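Local coordinates for cell division control protein 45 cdc45 putative (Entamoeba histolytica, PDB 6CC2) that probably takes part in eukaryotic DNA replication, as Cdc45 proteins do when they join the MCM2-7 ring and GINS in the replicative CMG helicase, at residues Cys252-Gln258 and Leu337-Phe343; Gln258-His264 and Ser351-Asp356; Glu423-Phe429 and Tyr532-His537; Trp465-Leu470 and Ile482-Ser487. All coordinates share one frame; numbering follows the deposited sequence.

Contact 1 (Cys252-Gln258 and Leu337-Phe343); sequences CVKMDCQ and LFLPSFF. With EDO (1,2-ethanediol), chain K.
An antiparallel ladder between strands 251-257 and 338-344 of a small mixed sheet carries, on one face, a side-chain bond from S341 to D256. The backbones bond in alternation, for instance S341 N to K254 O at 2.8 Å. P340 pairs with M255, a selenomethionine, at a non-hydrogen-bonded position, where a proline nitrogen, which has no N-H, costs the ladder nothing. On the D256 face S341 OG donates to D256 OD2 (2.8 Å), using the anti lone pair of that oxygen, and accepts from Q258 NE2 at 2.6 Å. With chi1 at -80°, S341 OG stands beside its own backbone N and within range of both partners. The amide of Q258 lies flat toward its two acceptors: its second N-H reaches L339 O at 3.1 Å, coming from above that carbonyl plane. Further along the same face, K254 CG leans on F343 CE1 (3.4 Å), while its ammonium runs on to the carbonyls of I240 and D242. The face of V253, F342, C257 and F338 is mainly apolar. V253 splits its two methyls, CG2 to F342 CD2 at 3.6 Å and CG1 to P340 CB at 3.7 Å, a branched residue suited to the angle between ring and proline. Near the far end C257 SG sits obliquely off the F338 ring, 4.7 Å from its centroid. Helices 199-213 and 219-233 cover part of this apolar side. Because S341 OG donates to D256, its oxygen can accept from Q258, and a salt bridge from R263 probably helps keep the carboxylate ionised.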
# COMPACT_ATOMS: atom_id res chain seq x y z
N CYS A 252 8.48 19.96 -7.68
CA CYS A 252 8.80 19.85 -9.10
C CYS A 252 8.67 18.40 -9.53
O CYS A 252 8.44 17.51 -8.71
CB CYS A 252 10.21 20.38 -9.38
SG CYS A 252 11.51 19.33 -8.72
N VAL A 253 8.82 18.18 -10.83
CA VAL A 253 8.74 16.86 -11.44
C VAL A 253 9.94 16.68 -12.35
O VAL A 253 10.28 17.57 -13.13
CB VAL A 253 7.44 16.69 -12.26
CG1 VAL A 253 7.46 15.39 -13.04
CG2 VAL A 253 6.24 16.75 -11.35
N LYS A 254 10.58 15.51 -12.27
CA LYS A 254 11.64 15.18 -13.21
C LYS A 254 11.54 13.71 -13.58
O LYS A 254 11.06 12.89 -12.79
CB LYS A 254 13.04 15.47 -12.66
CG LYS A 254 13.42 14.70 -11.45
CD LYS A 254 14.93 14.80 -11.19
CE LYS A 254 15.69 13.71 -11.92
NZ LYS A 254 17.12 13.64 -11.49
N MSE A 255 11.97 13.39 -14.80
CA MSE A 255 12.13 11.99 -15.23
C MSE A 255 13.07 11.31 -14.26
O MSE A 255 14.05 11.90 -13.82
CB MSE A 255 12.65 11.91 -16.66
CG MSE A 255 12.76 10.48 -17.20
SE MSE A 255 11.05 9.51 -17.25
CE MSE A 255 9.95 10.93 -18.07
N ASP A 256 12.78 10.06 -13.89
CA ASP A 256 13.52 9.40 -12.83
C ASP A 256 13.63 7.91 -13.15
O ASP A 256 12.90 7.37 -13.98
CB ASP A 256 12.83 9.63 -11.49
CG ASP A 256 13.78 9.51 -10.31
OD1 ASP A 256 15.00 9.42 -10.52
OD2 ASP A 256 13.28 9.52 -9.16
N CYS A 257 14.57 7.26 -12.48
CA CYS A 257 14.78 5.81 -12.57
C CYS A 257 14.24 5.17 -11.30
O CYS A 257 14.82 5.32 -10.22
CB CYS A 257 16.27 5.51 -12.77
SG CYS A 257 16.61 3.76 -12.98
N GLN A 258 13.14 4.44 -11.42
CA GLN A 258 12.34 4.10 -10.25
C GLN A 258 12.83 2.81 -9.58
O GLN A 258 12.09 1.84 -9.39
CB GLN A 258 10.87 3.98 -10.63
CG GLN A 258 10.28 5.27 -11.17
CD GLN A 258 10.38 6.41 -10.18
OE1 GLN A 258 10.66 6.20 -8.99
NE2 GLN A 258 10.12 7.61 -10.65
N LEU A 337 10.48 1.33 -15.99
CA LEU A 337 11.35 1.75 -14.89
C LEU A 337 11.56 3.26 -14.91
O LEU A 337 11.81 3.87 -13.86
CB LEU A 337 12.68 1.03 -14.99
CG LEU A 337 13.69 1.34 -13.89
CD1 LEU A 337 13.16 0.97 -12.52
CD2 LEU A 337 14.97 0.62 -14.19
N PHE A 338 11.47 3.88 -16.08
CA PHE A 338 11.69 5.32 -16.20
C PHE A 338 10.33 6.00 -16.20
O PHE A 338 9.57 5.88 -17.17
CB PHE A 338 12.50 5.64 -17.45
CG PHE A 338 13.88 5.05 -17.41
CD1 PHE A 338 14.89 5.68 -16.71
CD2 PHE A 338 14.14 3.85 -18.05
CE1 PHE A 338 16.16 5.13 -16.66
CE2 PHE A 338 15.41 3.30 -18.00
CZ PHE A 338 16.42 3.94 -17.30
N LEU A 339 10.02 6.67 -15.11
CA LEU A 339 8.77 7.39 -14.93
C LEU A 339 9.08 8.71 -14.23
O LEU A 339 10.05 8.79 -13.48
CB LEU A 339 7.77 6.60 -14.07
CG LEU A 339 7.32 5.24 -14.61
CD1 LEU A 339 6.51 4.53 -13.52
CD2 LEU A 339 6.51 5.38 -15.86
N PRO A 340 8.25 9.73 -14.44
CA PRO A 340 8.44 10.98 -13.70
C PRO A 340 8.24 10.78 -12.21
O PRO A 340 7.38 10.01 -11.78
CB PRO A 340 7.38 11.91 -14.29
CG PRO A 340 6.31 11.00 -14.81
CD PRO A 340 7.08 9.78 -15.34
N SER A 341 9.08 11.44 -11.43
CA SER A 341 8.97 11.51 -9.98
C SER A 341 8.55 12.92 -9.58
O SER A 341 9.01 13.91 -10.17
CB SER A 341 10.30 11.18 -9.30
OG SER A 341 10.53 9.80 -9.23
N PHE A 342 7.70 13.01 -8.56
CA PHE A 342 7.25 14.28 -7.98
C PHE A 342 8.07 14.53 -6.71
O PHE A 342 8.17 13.64 -5.86
CB PHE A 342 5.75 14.20 -7.69
CG PHE A 342 5.12 15.49 -7.30
CD1 PHE A 342 5.23 15.96 -6.01
CD2 PHE A 342 4.43 16.24 -8.24
CE1 PHE A 342 4.66 17.18 -5.65
CE2 PHE A 342 3.88 17.46 -7.91
CZ PHE A 342 3.98 17.92 -6.60
N PHE A 343 8.65 15.71 -6.59
CA PHE A 343 9.56 16.03 -5.51
C PHE A 343 9.06 17.23 -4.71
O PHE A 343 8.44 18.15 -5.25
CB PHE A 343 10.97 16.38 -6.01
CG PHE A 343 11.75 15.21 -6.54
CD1 PHE A 343 11.59 14.77 -7.85
CD2 PHE A 343 12.70 14.57 -5.75
CE1 PHE A 343 12.34 13.71 -8.34
CE2 PHE A 343 13.44 13.52 -6.22
CZ PHE A 343 13.27 13.09 -7.53
C1 EDO K . 18.17 8.47 -10.74
O1 EDO K . 18.76 9.41 -11.66
C2 EDO K . 18.39 8.96 -9.31
O2 EDO K . 17.88 10.30 -9.18

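Contact 2 (Gln258-His264 and Ser351-Asp356); sequences QLMLLRH and SISAFD. With EDO (1,2-ethanediol), chain K.
A capping box opens helix 354-364, and R263 and H264, from the loop after strand 251-257, close on its acidic member, D356. Within the box S353 N donates to D356 OD2 (2.9 Å) and D356 N returns a bond to S353 OG (3.1 Å). Serine suits the N-cap because its short hydroxyl can fold back onto the amides of the first turn. R263 NH2 adds a salt bridge to D356 OD2 at 3.0 Å, on the syn side but out of the carboxylate plane, and from the same face as S353 N. The guanidinium also spends its NE on S351 O (2.8 Å, 160° at the hydrogen), which lies near its plane. A bend at chi3 (-64°) turns the end of the arginine so that both partners are met at its edge, while NH1 goes to D256 and to an ethanediol probably left from crystallisation. H264 brings NE2 between the same two acceptors, D356 OD2 and S351 O, through weak bonds; its ring stands perpendicular to the carboxylate, and F397 stacks on it. Q258, whose NE2 is held by S341, brings OE1 obliquely to F355, 3.2 Å from CD2, the planes 55° apart. Water 1 accepts from R263 NH2 and lies within bonding distance of S353 OG and Q258 OE1. The loop itself makes a type II turn from L259 to L262, with L261 at its third position. There L261 N donates at 3.0 Å to water 2, which in turn donates a hydrogen bond to D356 OD1 at 2.7 Å.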
# COMPACT_ATOMS: atom_id res chain seq x y z
N GLN A 258 13.14 4.44 -11.42
CA GLN A 258 12.34 4.10 -10.25
C GLN A 258 12.83 2.81 -9.58
O GLN A 258 12.09 1.84 -9.39
CB GLN A 258 10.87 3.98 -10.63
CG GLN A 258 10.28 5.27 -11.17
CD GLN A 258 10.38 6.41 -10.18
OE1 GLN A 258 10.66 6.20 -8.99
NE2 GLN A 258 10.12 7.61 -10.65
N LEU A 259 14.10 2.81 -9.22
CA LEU A 259 14.63 1.77 -8.32
C LEU A 259 14.33 2.19 -6.89
O LEU A 259 14.46 3.37 -6.52
CB LEU A 259 16.12 1.59 -8.53
CG LEU A 259 16.56 1.08 -9.90
CD1 LEU A 259 18.07 1.02 -9.96
CD2 LEU A 259 15.96 -0.31 -10.18
N MSE A 260 13.90 1.23 -6.09
CA MSE A 260 13.40 1.52 -4.74
C MSE A 260 14.41 2.24 -3.86
O MSE A 260 15.50 1.69 -3.57
CB MSE A 260 13.00 0.17 -4.05
CG MSE A 260 12.65 0.36 -2.59
SE MSE A 260 12.03 -1.34 -1.81
CE MSE A 260 13.43 -2.52 -2.31
N LEU A 261 14.07 3.46 -3.45
CA LEU A 261 14.85 4.25 -2.51
C LEU A 261 16.30 4.46 -2.95
O LEU A 261 17.17 4.67 -2.12
CB LEU A 261 14.80 3.63 -1.11
CG LEU A 261 13.44 3.73 -0.43
CD1 LEU A 261 13.50 3.02 0.93
CD2 LEU A 261 13.02 5.16 -0.23
N LEU A 262 16.55 4.45 -4.26
CA LEU A 262 17.91 4.54 -4.78
C LEU A 262 18.70 5.70 -4.16
O LEU A 262 19.82 5.51 -3.70
CB LEU A 262 17.86 4.68 -6.30
CG LEU A 262 19.19 4.85 -7.06
CD1 LEU A 262 20.06 3.63 -6.85
CD2 LEU A 262 18.96 5.12 -8.54
N ARG A 263 18.15 6.91 -4.16
CA ARG A 263 18.88 8.05 -3.65
C ARG A 263 19.19 7.93 -2.17
O ARG A 263 20.10 8.59 -1.68
CB ARG A 263 18.09 9.34 -3.92
CG ARG A 263 18.15 9.81 -5.37
CD ARG A 263 17.32 11.09 -5.58
NE ARG A 263 15.91 10.81 -5.32
CZ ARG A 263 15.10 10.23 -6.20
NH1 ARG A 263 15.53 9.90 -7.41
NH2 ARG A 263 13.85 9.98 -5.86
N HIS A 264 18.47 7.07 -1.45
CA HIS A 264 18.62 6.91 -0.01
C HIS A 264 19.24 5.57 0.35
O HIS A 264 19.18 5.12 1.50
CB HIS A 264 17.24 7.10 0.63
CG HIS A 264 16.54 8.29 0.08
ND1 HIS A 264 16.94 9.58 0.34
CD2 HIS A 264 15.53 8.39 -0.82
CE1 HIS A 264 16.18 10.42 -0.34
NE2 HIS A 264 15.34 9.72 -1.07
N SER A 351 16.02 15.61 -2.56
CA SER A 351 16.25 14.22 -2.94
C SER A 351 15.10 13.29 -2.59
O SER A 351 15.16 12.11 -2.93
CB SER A 351 17.54 13.70 -2.26
OG SER A 351 17.36 13.53 -0.86
N ILE A 352 14.03 13.79 -1.96
CA ILE A 352 12.92 12.95 -1.54
C ILE A 352 11.78 13.11 -2.54
O ILE A 352 11.12 14.16 -2.58
CB ILE A 352 12.47 13.30 -0.12
CG1 ILE A 352 13.61 13.12 0.88
CG2 ILE A 352 11.29 12.42 0.26
CD1 ILE A 352 13.25 13.46 2.32
N SER A 353 11.52 12.05 -3.31
CA SER A 353 10.38 12.02 -4.21
C SER A 353 9.15 11.46 -3.49
O SER A 353 9.23 10.89 -2.39
CB SER A 353 10.68 11.16 -5.43
OG SER A 353 10.58 9.80 -5.06
N ALA A 354 8.00 11.59 -4.14
CA ALA A 354 6.76 11.03 -3.59
C ALA A 354 6.81 9.51 -3.57
O ALA A 354 6.11 8.91 -2.76
CB ALA A 354 5.56 11.55 -4.38
N PHE A 355 7.63 8.87 -4.43
CA PHE A 355 7.82 7.43 -4.31
C PHE A 355 8.62 7.10 -3.06
O PHE A 355 8.28 6.16 -2.33
CB PHE A 355 8.53 6.87 -5.54
CG PHE A 355 7.62 6.61 -6.70
CD1 PHE A 355 6.58 5.71 -6.59
CD2 PHE A 355 7.82 7.24 -7.90
CE1 PHE A 355 5.76 5.44 -7.67
CE2 PHE A 355 7.01 6.97 -8.98
CZ PHE A 355 5.98 6.08 -8.85
N ASP A 356 9.70 7.86 -2.81
CA ASP A 356 10.49 7.64 -1.61
C ASP A 356 9.61 7.77 -0.37
O ASP A 356 9.67 6.96 0.56
CB ASP A 356 11.64 8.63 -1.50
CG ASP A 356 12.64 8.54 -2.64
OD1 ASP A 356 12.89 7.44 -3.17
OD2 ASP A 356 13.19 9.64 -3.00
C1 EDO K . 18.17 8.47 -10.74
O1 EDO K . 18.76 9.41 -11.66
C2 EDO K . 18.39 8.96 -9.31
O2 EDO K . 17.88 10.30 -9.18
O HOH W 1 11.83 8.20 -6.93
O HOH W 2 11.81 5.22 -4.18
O HOH W 3 15.31 7.34 -4.69

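Contact 3 (Glu423-Phe429 and Tyr532-His537); sequences EANKYRF and YKKALH. With EDO (1,2-ethanediol), chain C.
Y427 keeps CG between its backbone N and carbonyl carbon (chi1 55°), F429 sets CG opposite its N (chi1 -172°), and L536 does likewise (chi1 -163°), which brings both rings of strand 427-432 to the leucine on helix 529-537. L536 CD2 is shared by both rings: it lies 3.7 Å from Y427 CE2 and 3.8 Å from F429 CD2, oblique to each. F429 is wrapped from two further directions. K533 lays its aliphatic stem over one face, CG 4.1 Å from the ring centroid, a CH-pi contact that lets a surface lysine contribute carbon. Y532 comes in the plane of the F429 ring, edge to edge, CE2 to CE2 at 4.1 Å. Tyrosine suits position 427 because its hydroxyl ends near the polar backbone of the helix; water 4 bridges Y427 OH and K533 O, donating to the latter at 2.9 Å. At the outer margin E423 OE1 touches the edge of H537 at CD2 (3.3 Å). K426 and Y427 together face E423 in a classic beta bulge, and E423 CB covers part of one face of the Y427 ring. I469 of the next strand also touches Y427, F429 and L536. With no direct hydrogen bond between the segments, the helix is held to the sheet by apolar and aromatic carbon, while one water links the tyrosine hydroxyl to the helix backbone where they meet.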
# COMPACT_ATOMS: atom_id res chain seq x y z
N GLU A 423 -1.61 -25.05 -5.94
CA GLU A 423 -2.70 -25.98 -5.75
C GLU A 423 -3.86 -25.53 -6.63
O GLU A 423 -4.55 -24.56 -6.31
CB GLU A 423 -3.10 -26.06 -4.27
CG GLU A 423 -1.99 -26.63 -3.40
CD GLU A 423 -1.60 -28.06 -3.81
OE1 GLU A 423 -2.47 -28.82 -4.25
OE2 GLU A 423 -0.40 -28.40 -3.70
N ALA A 424 -4.02 -26.21 -7.76
CA ALA A 424 -5.19 -26.09 -8.62
C ALA A 424 -5.40 -24.67 -9.15
O ALA A 424 -6.53 -24.30 -9.51
CB ALA A 424 -6.45 -26.57 -7.89
N ASN A 425 -4.33 -23.89 -9.24
CA ASN A 425 -4.43 -22.49 -9.65
C ASN A 425 -5.44 -21.72 -8.81
O ASN A 425 -6.09 -20.80 -9.28
CB ASN A 425 -4.77 -22.38 -11.13
CG ASN A 425 -3.62 -22.79 -12.00
OD1 ASN A 425 -2.50 -22.32 -11.80
ND2 ASN A 425 -3.87 -23.68 -12.92
N LYS A 426 -5.57 -22.11 -7.56
CA LYS A 426 -6.39 -21.38 -6.58
C LYS A 426 -5.54 -20.62 -5.59
O LYS A 426 -5.92 -19.53 -5.15
CB LYS A 426 -7.29 -22.37 -5.84
CG LYS A 426 -8.19 -23.21 -6.73
CD LYS A 426 -9.53 -22.54 -6.96
CE LYS A 426 -10.47 -23.45 -7.74
NZ LYS A 426 -11.84 -22.88 -7.81
N TYR A 427 -4.40 -21.17 -5.20
CA TYR A 427 -3.51 -20.55 -4.26
C TYR A 427 -2.17 -21.26 -4.35
O TYR A 427 -2.09 -22.40 -4.80
CB TYR A 427 -4.03 -20.62 -2.81
CG TYR A 427 -4.36 -22.02 -2.35
CD1 TYR A 427 -5.61 -22.58 -2.58
CD2 TYR A 427 -3.41 -22.80 -1.70
CE1 TYR A 427 -5.91 -23.87 -2.19
CE2 TYR A 427 -3.70 -24.10 -1.31
CZ TYR A 427 -4.95 -24.63 -1.56
OH TYR A 427 -5.27 -25.91 -1.17
N ARG A 428 -1.14 -20.56 -3.93
CA ARG A 428 0.15 -21.18 -3.67
C ARG A 428 0.23 -21.47 -2.18
O ARG A 428 -0.32 -20.72 -1.37
CB ARG A 428 1.32 -20.30 -4.08
CG ARG A 428 1.41 -20.10 -5.56
CD ARG A 428 2.71 -19.42 -5.95
NE ARG A 428 2.79 -19.45 -7.40
CZ ARG A 428 2.36 -18.48 -8.21
NH1 ARG A 428 1.89 -17.35 -7.71
NH2 ARG A 428 2.44 -18.65 -9.51
N PHE A 429 0.86 -22.58 -1.85
CA PHE A 429 1.00 -23.00 -0.46
C PHE A 429 2.48 -23.29 -0.23
O PHE A 429 3.10 -24.00 -1.03
CB PHE A 429 0.18 -24.27 -0.15
CG PHE A 429 0.17 -24.62 1.30
CD1 PHE A 429 1.26 -25.26 1.89
CD2 PHE A 429 -0.92 -24.32 2.08
CE1 PHE A 429 1.24 -25.57 3.25
CE2 PHE A 429 -0.93 -24.61 3.44
CZ PHE A 429 0.16 -25.22 4.02
N TYR A 532 -4.72 -30.43 7.41
CA TYR A 532 -5.10 -29.07 7.03
C TYR A 532 -4.95 -28.82 5.53
O TYR A 532 -5.81 -28.20 4.90
CB TYR A 532 -4.27 -28.06 7.81
CG TYR A 532 -4.55 -26.65 7.39
CD1 TYR A 532 -5.74 -26.02 7.76
CD2 TYR A 532 -3.69 -25.95 6.57
CE1 TYR A 532 -6.02 -24.75 7.35
CE2 TYR A 532 -3.96 -24.67 6.17
CZ TYR A 532 -5.13 -24.08 6.56
OH TYR A 532 -5.42 -22.81 6.14
N LYS A 533 -3.85 -29.30 4.94
CA LYS A 533 -3.68 -29.09 3.51
C LYS A 533 -4.78 -29.79 2.73
O LYS A 533 -5.29 -29.25 1.73
CB LYS A 533 -2.29 -29.60 3.07
CG LYS A 533 -1.15 -28.68 3.55
CD LYS A 533 0.21 -29.42 3.57
CE LYS A 533 0.85 -29.46 2.23
NZ LYS A 533 2.17 -30.19 2.26
N LYS A 534 -5.18 -30.99 3.17
CA LYS A 534 -6.24 -31.72 2.48
C LYS A 534 -7.58 -30.99 2.61
O LYS A 534 -8.35 -30.92 1.64
CB LYS A 534 -6.36 -33.15 3.01
CG LYS A 534 -5.15 -34.02 2.68
CD LYS A 534 -5.34 -35.47 3.13
CE LYS A 534 -5.50 -35.57 4.64
NZ LYS A 534 -5.35 -36.97 5.14
N ALA A 535 -7.86 -30.45 3.80
CA ALA A 535 -9.10 -29.71 4.01
C ALA A 535 -9.14 -28.43 3.20
O ALA A 535 -10.19 -28.06 2.64
CB ALA A 535 -9.26 -29.38 5.50
N LEU A 536 -8.01 -27.72 3.16
CA LEU A 536 -7.91 -26.52 2.36
C LEU A 536 -8.18 -26.83 0.90
O LEU A 536 -8.98 -26.16 0.25
CB LEU A 536 -6.52 -25.93 2.55
CG LEU A 536 -6.24 -24.48 2.16
CD1 LEU A 536 -6.97 -23.49 3.04
CD2 LEU A 536 -4.73 -24.31 2.24
N HIS A 537 -7.54 -27.89 0.39
CA HIS A 537 -7.72 -28.25 -1.02
C HIS A 537 -9.17 -28.58 -1.33
O HIS A 537 -9.69 -28.24 -2.39
CB HIS A 537 -6.81 -29.43 -1.35
CG HIS A 537 -6.65 -29.69 -2.81
ND1 HIS A 537 -7.57 -30.40 -3.55
CD2 HIS A 537 -5.66 -29.34 -3.68
CE1 HIS A 537 -7.17 -30.47 -4.80
NE2 HIS A 537 -6.01 -29.84 -4.91
C1 EDO C . 4.83 -22.38 -5.93
O1 EDO C . 5.88 -21.39 -5.99
C2 EDO C . 4.47 -22.87 -7.34
O2 EDO C . 4.05 -21.79 -8.17
O HOH W 4 -3.71 -27.55 -0.01

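Contact 4 (Trp465-Leu470 and Ile482-Ser487); sequences WLPFIL and IVGYSS
I469 lays its CG2 methyl against CG2 of I482, 3.8 Å away, the two branched chains meeting at a slant from adjoining strands of a beta hairpin. Both methyls are placed opposite their backbone N, which in I469 leaves CG1 leaning across toward G484. The glycine brings no side chain to that face, so at G484 the CG1 branch meets backbone, 4.3 Å from G484 CA. Around this pair the strands are laced by two closed rings of hydrogen bonds, as in a regular antiparallel ladder: F468 N to Y485 O and Y485 N to F468 O are both 2.9 Å, and L470 and V483 exchange the same pair of bonds. The side chains of these two pairs go to the opposite face, where F468, L470, V483 and Y485 supply beta-branched, leucine and aromatic bulk. Past the ladder P467 has no N-H to offer, yet its CA still approaches Y485 O at 3.4 Å. One residue further, between L466 and S487, the backbones separate and water 5 takes over: it accepts from S487 N at 2.9 Å and donates weakly to L466 O. Beyond it W465 turns its six-membered ring toward S487, CE3 3.6 Å from OG. Helix 494-508 packs on the I469 and P467 side through F497 and F501, and helix 444-462 covers the other through L448, Q452 and A455; within the sheet, strand 427-432 flanks 468-474 and strand 519-525 flanks 479-485.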
# COMPACT_ATOMS: atom_id res chain seq x y z
N TRP A 465 -0.37 -14.78 -11.18
CA TRP A 465 -0.69 -14.19 -9.89
C TRP A 465 -1.74 -15.03 -9.16
O TRP A 465 -2.79 -15.35 -9.73
CB TRP A 465 -1.18 -12.75 -10.06
CG TRP A 465 -0.03 -11.88 -10.41
CD1 TRP A 465 0.55 -11.73 -11.63
CD2 TRP A 465 0.73 -11.08 -9.49
NE1 TRP A 465 1.64 -10.87 -11.52
CE2 TRP A 465 1.77 -10.48 -10.22
CE3 TRP A 465 0.65 -10.87 -8.12
CZ2 TRP A 465 2.69 -9.62 -9.64
CZ3 TRP A 465 1.58 -10.02 -7.53
CH2 TRP A 465 2.59 -9.42 -8.30
N LEU A 466 -1.43 -15.40 -7.94
CA LEU A 466 -2.29 -16.18 -7.07
C LEU A 466 -2.20 -15.65 -5.65
O LEU A 466 -1.17 -15.08 -5.26
CB LEU A 466 -1.87 -17.66 -7.07
CG LEU A 466 -2.13 -18.40 -8.37
CD1 LEU A 466 -1.43 -19.73 -8.31
CD2 LEU A 466 -3.65 -18.58 -8.60
N PRO A 467 -3.24 -15.85 -4.85
CA PRO A 467 -3.10 -15.66 -3.41
C PRO A 467 -2.15 -16.70 -2.85
O PRO A 467 -1.84 -17.71 -3.50
CB PRO A 467 -4.53 -15.81 -2.89
CG PRO A 467 -5.22 -16.66 -3.88
CD PRO A 467 -4.55 -16.40 -5.22
N PHE A 468 -1.61 -16.40 -1.67
CA PHE A 468 -0.51 -17.17 -1.10
C PHE A 468 -0.84 -17.58 0.33
O PHE A 468 -1.26 -16.74 1.13
CB PHE A 468 0.79 -16.36 -1.13
CG PHE A 468 2.02 -17.19 -1.00
CD1 PHE A 468 2.49 -17.60 0.24
CD2 PHE A 468 2.75 -17.53 -2.13
CE1 PHE A 468 3.62 -18.37 0.34
CE2 PHE A 468 3.90 -18.29 -2.04
CZ PHE A 468 4.33 -18.73 -0.80
N ILE A 469 -0.64 -18.86 0.64
CA ILE A 469 -0.86 -19.39 1.99
C ILE A 469 0.48 -19.91 2.49
O ILE A 469 1.13 -20.75 1.84
CB ILE A 469 -1.92 -20.50 2.01
CG1 ILE A 469 -3.27 -19.91 1.63
CG2 ILE A 469 -1.98 -21.12 3.43
CD1 ILE A 469 -4.35 -20.91 1.41
N LEU A 470 0.93 -19.36 3.62
CA LEU A 470 2.24 -19.64 4.18
C LEU A 470 2.06 -20.25 5.56
O LEU A 470 1.32 -19.70 6.38
CB LEU A 470 3.05 -18.33 4.29
CG LEU A 470 4.38 -18.46 5.03
CD1 LEU A 470 5.36 -19.25 4.27
CD2 LEU A 470 4.92 -17.04 5.31
N ILE A 482 -0.46 -20.09 10.25
CA ILE A 482 -0.93 -20.12 8.88
C ILE A 482 -1.38 -18.71 8.50
O ILE A 482 -2.28 -18.14 9.15
CB ILE A 482 -2.11 -21.10 8.68
CG1 ILE A 482 -1.83 -22.44 9.32
CG2 ILE A 482 -2.41 -21.23 7.17
CD1 ILE A 482 -0.73 -23.18 8.69
N VAL A 483 -0.79 -18.15 7.46
CA VAL A 483 -1.18 -16.84 6.96
C VAL A 483 -1.68 -17.01 5.53
O VAL A 483 -1.04 -17.69 4.71
CB VAL A 483 0.00 -15.85 7.00
CG1 VAL A 483 -0.37 -14.57 6.24
CG2 VAL A 483 0.38 -15.55 8.43
N GLY A 484 -2.81 -16.39 5.23
CA GLY A 484 -3.31 -16.29 3.87
C GLY A 484 -3.32 -14.84 3.44
O GLY A 484 -3.83 -13.98 4.16
N TYR A 485 -2.74 -14.58 2.26
CA TYR A 485 -2.61 -13.22 1.77
C TYR A 485 -3.03 -13.14 0.31
O TYR A 485 -2.65 -13.98 -0.51
CB TYR A 485 -1.16 -12.71 1.89
CG TYR A 485 -0.96 -11.35 1.24
CD1 TYR A 485 -1.38 -10.20 1.86
CD2 TYR A 485 -0.39 -11.24 -0.02
CE1 TYR A 485 -1.23 -8.94 1.26
CE2 TYR A 485 -0.22 -10.00 -0.62
CZ TYR A 485 -0.65 -8.87 0.02
OH TYR A 485 -0.49 -7.64 -0.56
N SER A 486 -3.80 -12.11 -0.01
CA SER A 486 -4.25 -11.88 -1.37
C SER A 486 -3.79 -10.50 -1.82
O SER A 486 -4.18 -9.49 -1.23
CB SER A 486 -5.77 -12.00 -1.45
OG SER A 486 -6.26 -11.68 -2.73
N SER A 487 -2.93 -10.46 -2.85
CA SER A 487 -2.45 -9.15 -3.33
C SER A 487 -3.53 -8.42 -4.12
O SER A 487 -4.51 -9.02 -4.58
CB SER A 487 -1.21 -9.34 -4.19
OG SER A 487 -1.56 -9.79 -5.48
O HOH W 5 -2.22 -12.41 -4.89

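Contacts 1 and 4 are buried strand ladders in separate sheets, about 32 Å apart between centres on opposite sides of the chain's centre, whereas contacts 2 and 3 are partly buried and join a loop or strand to a helix. Contacts 1 and 2 share Q258, touch through the D256 to R263 salt bridge, and use strand 338-344 and helix 354-364, which succeed each other in the chain; contact 2 is largely polar, while contact 1 has one polar cluster beside an apolar face. Contacts 3 and 4 use neighbouring strands of one sheet, R428 bonding by its backbone to P467 and I469. There carbon dominates: contact 4 adds regular backbone bonds, contact 3 none.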